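PDB 6E1R: tailspike protein from Acinetobacter phage vB_ApiP_P1, which probably binds and cleaves the capsular polysaccharide of its Acinetobacter baumannii host as a trimeric hydrolase of the phage tail, this chain lacking the N-terminal part. Local coordinates for residues N380-F393 and I404-R418. Residues are numbered along the deposited sequence; the frame is centred on the assembly and turned at random.
Sequences NDVALIENSIANHF and IRTLTMPSGFNADSR
R418 reaches E386 end-on: NH1 and NH2 both donate to the single backbone atom E386 O, which lies only 6° out of the guanidinium plane. The two bonds to E386 O measure 2.9 Å from R418 NH1 and 2.8 Å from R418 NH2. The arginine chain, bent at chi2, turns back toward this carbonyl. NH1 also forms a salt bridge with E386 OE2 (3.6 Å), but the carboxylate oxygen lies well out of the guanidinium plane, so the pairing is one of charge without a directed N-H.

Two polar atoms of S388, OG and O, are bonded to the other segment. Its OG, anti to the backbone N (chi1 164°), donates to R405 O at 2.9 Å in the carbonyl plane and accepts from N391 ND2, whose amide also donates to F360 O. N414 ND2 meets S388 O at 3.0 Å, tilted 28° from the carbonyl plane, while N414 OD1 takes R405 NH1 on a lone pair.

The strand 385-389 pairs in parallel with 357-361, the last rung on this face of a right-handed parallel beta-helix, and 404-418 covers it before A415, S417 and R418 join a parallel ladder with a neighbouring subunit.

I404 and I385 cross at about a right angle, I404 CD1 lying 3.8 Å from I385 CG1. Farther along, L407 N donates to N391 O at 2.8 Å, and T408 CG2 approaches the H392 ring at its edge, 3.8 Å from H392 ND1.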
loop_
_atom_site.group_PDB
_atom_site.type_symbol
_atom_site.label_atom_id
_atom_site.label_comp_id
_atom_site.label_asym_id
_atom_site.label_seq_id
_atom_site.Cartn_x
_atom_site.Cartn_y
_atom_site.Cartn_z
ATOM N N ASN A 380 16.400 -15.100 -13.880
ATOM C CA ASN A 380 16.797 -13.735 -13.538
ATOM C C ASN A 380 16.870 -12.853 -14.782
ATOM O O ASN A 380 17.782 -12.038 -14.936
ATOM C CB ASN A 380 18.123 -13.723 -12.776
ATOM C CG ASN A 380 18.079 -14.570 -11.519
ATOM O OD1 ASN A 380 17.088 -14.562 -10.788
ATOM N ND2 ASN A 380 19.150 -15.311 -11.265
ATOM N N ASP A 381 15.900 -13.020 -15.678
ATOM C CA ASP A 381 15.810 -12.201 -16.882
ATOM C C ASP A 381 15.518 -10.760 -16.482
ATOM O O ASP A 381 14.417 -10.447 -16.017
ATOM C CB ASP A 381 14.732 -12.752 -17.811
ATOM C CG ASP A 381 14.637 -11.988 -19.122
ATOM O OD1 ASP A 381 15.500 -11.125 -19.382
ATOM O OD2 ASP A 381 13.698 -12.262 -19.899
ATOM N N VAL A 382 16.505 -9.880 -16.663
ATOM C CA VAL A 382 16.354 -8.485 -16.270
ATOM C C VAL A 382 15.296 -7.779 -17.107
ATOM O O VAL A 382 14.745 -6.760 -16.674
ATOM C CB VAL A 382 17.715 -7.768 -16.363
ATOM C CG1 VAL A 382 17.646 -6.380 -15.738
ATOM C CG2 VAL A 382 18.795 -8.605 -15.694
ATOM N N ALA A 383 14.974 -8.309 -18.291
ATOM C CA ALA A 383 13.904 -7.728 -19.094
ATOM C C ALA A 383 12.548 -7.845 -18.412
ATOM O O ALA A 383 11.615 -7.126 -18.786
ATOM C CB ALA A 383 13.855 -8.395 -20.469
ATOM N N LEU A 384 12.418 -8.731 -17.428
ATOM C CA LEU A 384 11.190 -8.884 -16.662
ATOM C C LEU A 384 11.204 -8.087 -15.367
ATOM O O LEU A 384 10.206 -8.096 -14.639
ATOM C CB LEU A 384 10.943 -10.363 -16.349
ATOM C CG LEU A 384 10.877 -11.314 -17.541
ATOM C CD1 LEU A 384 10.672 -12.743 -17.065
ATOM C CD2 LEU A 384 9.777 -10.898 -18.501
ATOM N N ILE A 385 12.301 -7.405 -15.059
ATOM C CA ILE A 385 12.448 -6.662 -13.815
ATOM C C ILE A 385 12.074 -5.216 -14.114
ATOM O O ILE A 385 12.841 -4.477 -14.739
ATOM C CB ILE A 385 13.865 -6.776 -13.248
ATOM C CG1 ILE A 385 14.214 -8.240 -12.975
ATOM C CG2 ILE A 385 13.997 -5.949 -11.978
ATOM C CD1 ILE A 385 13.227 -8.946 -12.074
ATOM N N GLU A 386 10.882 -4.807 -13.671
ATOM C CA GLU A 386 10.483 -3.414 -13.832
ATOM C C GLU A 386 11.237 -2.505 -12.871
ATOM O O GLU A 386 11.545 -1.359 -13.220
ATOM C CB GLU A 386 8.974 -3.269 -13.630
ATOM C CG GLU A 386 8.435 -1.881 -13.942
ATOM C CD GLU A 386 8.566 -1.516 -15.408
ATOM O OE1 GLU A 386 8.524 -2.432 -16.257
ATOM O OE2 GLU A 386 8.714 -0.314 -15.711
ATOM N N ASN A 387 11.542 -2.991 -11.671
ATOM C CA ASN A 387 12.332 -2.240 -10.705
ATOM C C ASN A 387 12.772 -3.177 -9.590
ATOM O O ASN A 387 12.050 -4.110 -9.227
ATOM C CB ASN A 387 11.546 -1.055 -10.130
ATOM C CG ASN A 387 12.449 0.053 -9.632
ATOM O OD1 ASN A 387 12.530 0.307 -8.432
ATOM N ND2 ASN A 387 13.144 0.712 -10.553
ATOM N N SER A 388 13.966 -2.916 -9.056
ATOM C CA SER A 388 14.527 -3.723 -7.970
ATOM C C SER A 388 15.380 -2.792 -7.114
ATOM O O SER A 388 16.536 -2.524 -7.453
ATOM C CB SER A 388 15.340 -4.889 -8.514
ATOM O OG SER A 388 16.165 -5.451 -7.507
ATOM N N ILE A 389 14.808 -2.306 -6.013
ATOM C CA ILE A 389 15.442 -1.287 -5.186
ATOM C C ILE A 389 15.427 -1.722 -3.727
ATOM O O ILE A 389 14.439 -2.284 -3.243
ATOM C CB ILE A 389 14.753 0.084 -5.348
ATOM C CG1 ILE A 389 13.233 -0.060 -5.234
ATOM C CG2 ILE A 389 15.150 0.727 -6.670
ATOM C CD1 ILE A 389 12.489 1.258 -5.298
ATOM N N ALA A 390 16.539 -1.461 -3.032
ATOM C CA ALA A 390 16.656 -1.650 -1.586
ATOM C C ALA A 390 16.373 -3.087 -1.158
ATOM O O ALA A 390 15.932 -3.335 -0.035
ATOM C CB ALA A 390 15.746 -0.679 -0.828
ATOM N N ASN A 391 16.638 -4.046 -2.039
ATOM C CA ASN A 391 16.459 -5.454 -1.718
ATOM C C ASN A 391 17.724 -6.019 -1.087
ATOM O O ASN A 391 18.839 -5.674 -1.485
ATOM C CB ASN A 391 16.111 -6.252 -2.975
ATOM C CG ASN A 391 14.796 -5.827 -3.588
ATOM O OD1 ASN A 391 13.779 -5.733 -2.902
ATOM N ND2 ASN A 391 14.809 -5.564 -4.891
ATOM N N HIS A 392 17.543 -6.893 -0.100
ATOM C CA HIS A 392 18.645 -7.637 0.497
ATOM C C HIS A 392 18.352 -9.123 0.367
ATOM O O HIS A 392 17.376 -9.620 0.938
ATOM C CB HIS A 392 18.855 -7.267 1.965
ATOM C CG HIS A 392 19.905 -8.095 2.641
ATOM N ND1 HIS A 392 21.221 -8.102 2.236
ATOM C CD2 HIS A 392 19.828 -8.955 3.684
ATOM C CE1 HIS A 392 21.913 -8.925 3.004
ATOM N NE2 HIS A 392 21.091 -9.454 3.892
ATOM N N PHE A 393 19.198 -9.827 -0.381
ATOM C CA PHE A 393 19.049 -11.259 -0.602
ATOM C C PHE A 393 20.388 -11.935 -0.363
ATOM O O PHE A 393 21.377 -11.612 -1.029
ATOM C CB PHE A 393 18.548 -11.550 -2.020
ATOM C CG PHE A 393 17.093 -11.244 -2.225
ATOM C CD1 PHE A 393 16.148 -11.669 -1.307
ATOM C CD2 PHE A 393 16.671 -10.529 -3.332
ATOM C CE1 PHE A 393 14.808 -11.389 -1.492
ATOM C CE2 PHE A 393 15.332 -10.245 -3.523
ATOM C CZ PHE A 393 14.399 -10.676 -2.601
ATOM N N ILE A 404 20.531 -8.857 -11.441
ATOM C CA ILE A 404 19.580 -8.048 -10.689
ATOM C C ILE A 404 20.295 -7.404 -9.509
ATOM O O ILE A 404 21.074 -8.056 -8.802
ATOM C CB ILE A 404 18.389 -8.907 -10.231
ATOM C CG1 ILE A 404 17.712 -9.557 -11.441
ATOM C CG2 ILE A 404 17.392 -8.071 -9.441
ATOM C CD1 ILE A 404 16.591 -10.508 -11.084
ATOM N N ARG A 405 20.029 -6.120 -9.289
ATOM C CA ARG A 405 20.738 -5.365 -8.266
ATOM C C ARG A 405 20.168 -5.641 -6.880
ATOM O O ARG A 405 18.950 -5.728 -6.697
ATOM C CB ARG A 405 20.667 -3.868 -8.564
ATOM C CG ARG A 405 21.782 -3.054 -7.926
ATOM C CD ARG A 405 21.683 -1.589 -8.320
ATOM N NE ARG A 405 22.855 -0.822 -7.906
ATOM C CZ ARG A 405 22.928 0.504 -7.936
ATOM N NH1 ARG A 405 21.892 1.218 -8.358
ATOM N NH2 ARG A 405 24.033 1.120 -7.541
ATOM N N THR A 406 21.064 -5.776 -5.905
ATOM C CA THR A 406 20.719 -5.893 -4.495
ATOM C C THR A 406 21.624 -4.965 -3.698
ATOM O O THR A 406 22.559 -4.364 -4.234
ATOM C CB THR A 406 20.852 -7.334 -3.977
ATOM O OG1 THR A 406 22.232 -7.716 -3.962
ATOM C CG2 THR A 406 20.064 -8.304 -4.849
ATOM N N LEU A 407 21.333 -4.844 -2.401
ATOM C CA LEU A 407 22.140 -3.978 -1.546
ATOM C C LEU A 407 23.576 -4.480 -1.443
ATOM O O LEU A 407 24.518 -3.680 -1.383
ATOM C CB LEU A 407 21.506 -3.872 -0.160
ATOM C CG LEU A 407 20.214 -3.057 -0.067
ATOM C CD1 LEU A 407 19.694 -3.034 1.361
ATOM C CD2 LEU A 407 20.434 -1.645 -0.585
ATOM N N THR A 408 23.768 -5.798 -1.428
ATOM C CA THR A 408 25.104 -6.378 -1.402
ATOM C C THR A 408 25.676 -6.624 -2.792
ATOM O O THR A 408 26.843 -7.014 -2.904
ATOM C CB THR A 408 25.100 -7.693 -0.613
ATOM O OG1 THR A 408 24.155 -8.602 -1.192
ATOM C CG2 THR A 408 24.736 -7.441 0.841
HETATM N N MSE A 409 24.890 -6.411 -3.843
HETATM C CA MSE A 409 25.376 -6.545 -5.214
HETATM C C MSE A 409 25.047 -5.299 -6.028
HETATM O O MSE A 409 24.159 -5.328 -6.880
HETATM C CB MSE A 409 24.772 -7.782 -5.880
HETATM C CG MSE A 409 25.471 -9.082 -5.532
HETATM SE SE MSE A 409 27.126 -9.312 -6.534
HETATM C CE MSE A 409 26.384 -9.299 -8.340
ATOM N N PRO A 410 25.766 -4.202 -5.769
ATOM C CA PRO A 410 25.463 -2.947 -6.475
ATOM C C PRO A 410 25.766 -2.996 -7.961
ATOM O O PRO A 410 25.279 -2.130 -8.701
ATOM C CB PRO A 410 26.350 -1.914 -5.761
ATOM C CG PRO A 410 26.806 -2.584 -4.492
ATOM C CD PRO A 410 26.873 -4.040 -4.815
ATOM N N SER A 411 26.550 -3.973 -8.424
ATOM C CA SER A 411 26.883 -4.060 -9.841
ATOM C C SER A 411 25.685 -4.435 -10.701
ATOM O O SER A 411 25.731 -4.245 -11.921
ATOM C CB SER A 411 28.006 -5.075 -10.057
ATOM O OG SER A 411 27.632 -6.355 -9.576
ATOM N N GLY A 412 24.620 -4.955 -10.102
ATOM C CA GLY A 412 23.443 -5.334 -10.850
ATOM C C GLY A 412 22.636 -4.130 -11.301
ATOM O O GLY A 412 22.952 -2.974 -11.021
ATOM N N PHE A 413 21.560 -4.424 -12.026
ATOM C CA PHE A 413 20.687 -3.402 -12.583
ATOM C C PHE A 413 19.429 -3.260 -11.738
ATOM O O PHE A 413 18.848 -4.257 -11.298
ATOM C CB PHE A 413 20.309 -3.739 -14.027
ATOM C CG PHE A 413 21.491 -3.955 -14.927
ATOM C CD1 PHE A 413 22.141 -2.878 -15.510
ATOM C CD2 PHE A 413 21.959 -5.233 -15.185
ATOM C CE1 PHE A 413 23.232 -3.074 -16.333
ATOM C CE2 PHE A 413 23.048 -5.435 -16.010
ATOM C CZ PHE A 413 23.686 -4.354 -16.584
ATOM N N ASN A 414 19.013 -2.012 -11.508
ATOM C CA ASN A 414 17.750 -1.780 -10.818
ATOM C C ASN A 414 16.564 -2.113 -11.711
ATOM O O ASN A 414 15.522 -2.559 -11.217
ATOM C CB ASN A 414 17.658 -0.330 -10.343
ATOM C CG ASN A 414 18.715 0.015 -9.317
ATOM O OD1 ASN A 414 19.751 0.591 -9.646
ATOM N ND2 ASN A 414 18.460 -0.339 -8.063
ATOM N N ALA A 415 16.706 -1.911 -13.017
ATOM C CA ALA A 415 15.634 -2.167 -13.968
ATOM C C ALA A 415 16.259 -2.406 -15.334
ATOM O O ALA A 415 17.456 -2.189 -15.539
ATOM C CB ALA A 415 14.637 -1.006 -14.016
ATOM N N ASP A 416 15.428 -2.858 -16.273
ATOM C CA ASP A 416 15.922 -3.097 -17.624
ATOM C C ASP A 416 16.127 -1.786 -18.371
ATOM O O ASP A 416 17.184 -1.562 -18.973
ATOM C CB ASP A 416 14.957 -4.006 -18.384
ATOM C CG ASP A 416 15.401 -4.260 -19.811
ATOM O OD1 ASP A 416 16.507 -4.810 -20.000
ATOM O OD2 ASP A 416 14.646 -3.908 -20.742
ATOM N N SER A 417 15.135 -0.899 -18.336
ATOM C CA SER A 417 15.208 0.335 -19.100
ATOM C C SER A 417 14.337 1.403 -18.455
ATOM O O SER A 417 13.332 1.104 -17.802
ATOM C CB SER A 417 14.786 0.125 -20.561
ATOM O OG SER A 417 13.417 -0.224 -20.659
ATOM N N ARG A 418 14.742 2.655 -18.651
ATOM C CA ARG A 418 13.986 3.824 -18.232
ATOM C C ARG A 418 14.183 4.917 -19.270
ATOM O O ARG A 418 15.292 5.103 -19.777
ATOM C CB ARG A 418 14.433 4.333 -16.856
ATOM C CG ARG A 418 13.916 3.542 -15.669
ATOM C CD ARG A 418 12.400 3.606 -15.568
ATOM N NE ARG A 418 11.923 3.076 -14.294
ATOM C CZ ARG A 418 11.747 1.784 -14.036
ATOM N NH1 ARG A 418 12.007 0.876 -14.967
ATOM N NH2 ARG A 418 11.309 1.399 -12.845
HETATM O O HOH W 1 18.331 -3.628 -4.689
HETATM O O HOH W 2 21.705 -7.852 -0.657
HETATM O O HOH W 3 22.175 -10.123 -2.810
#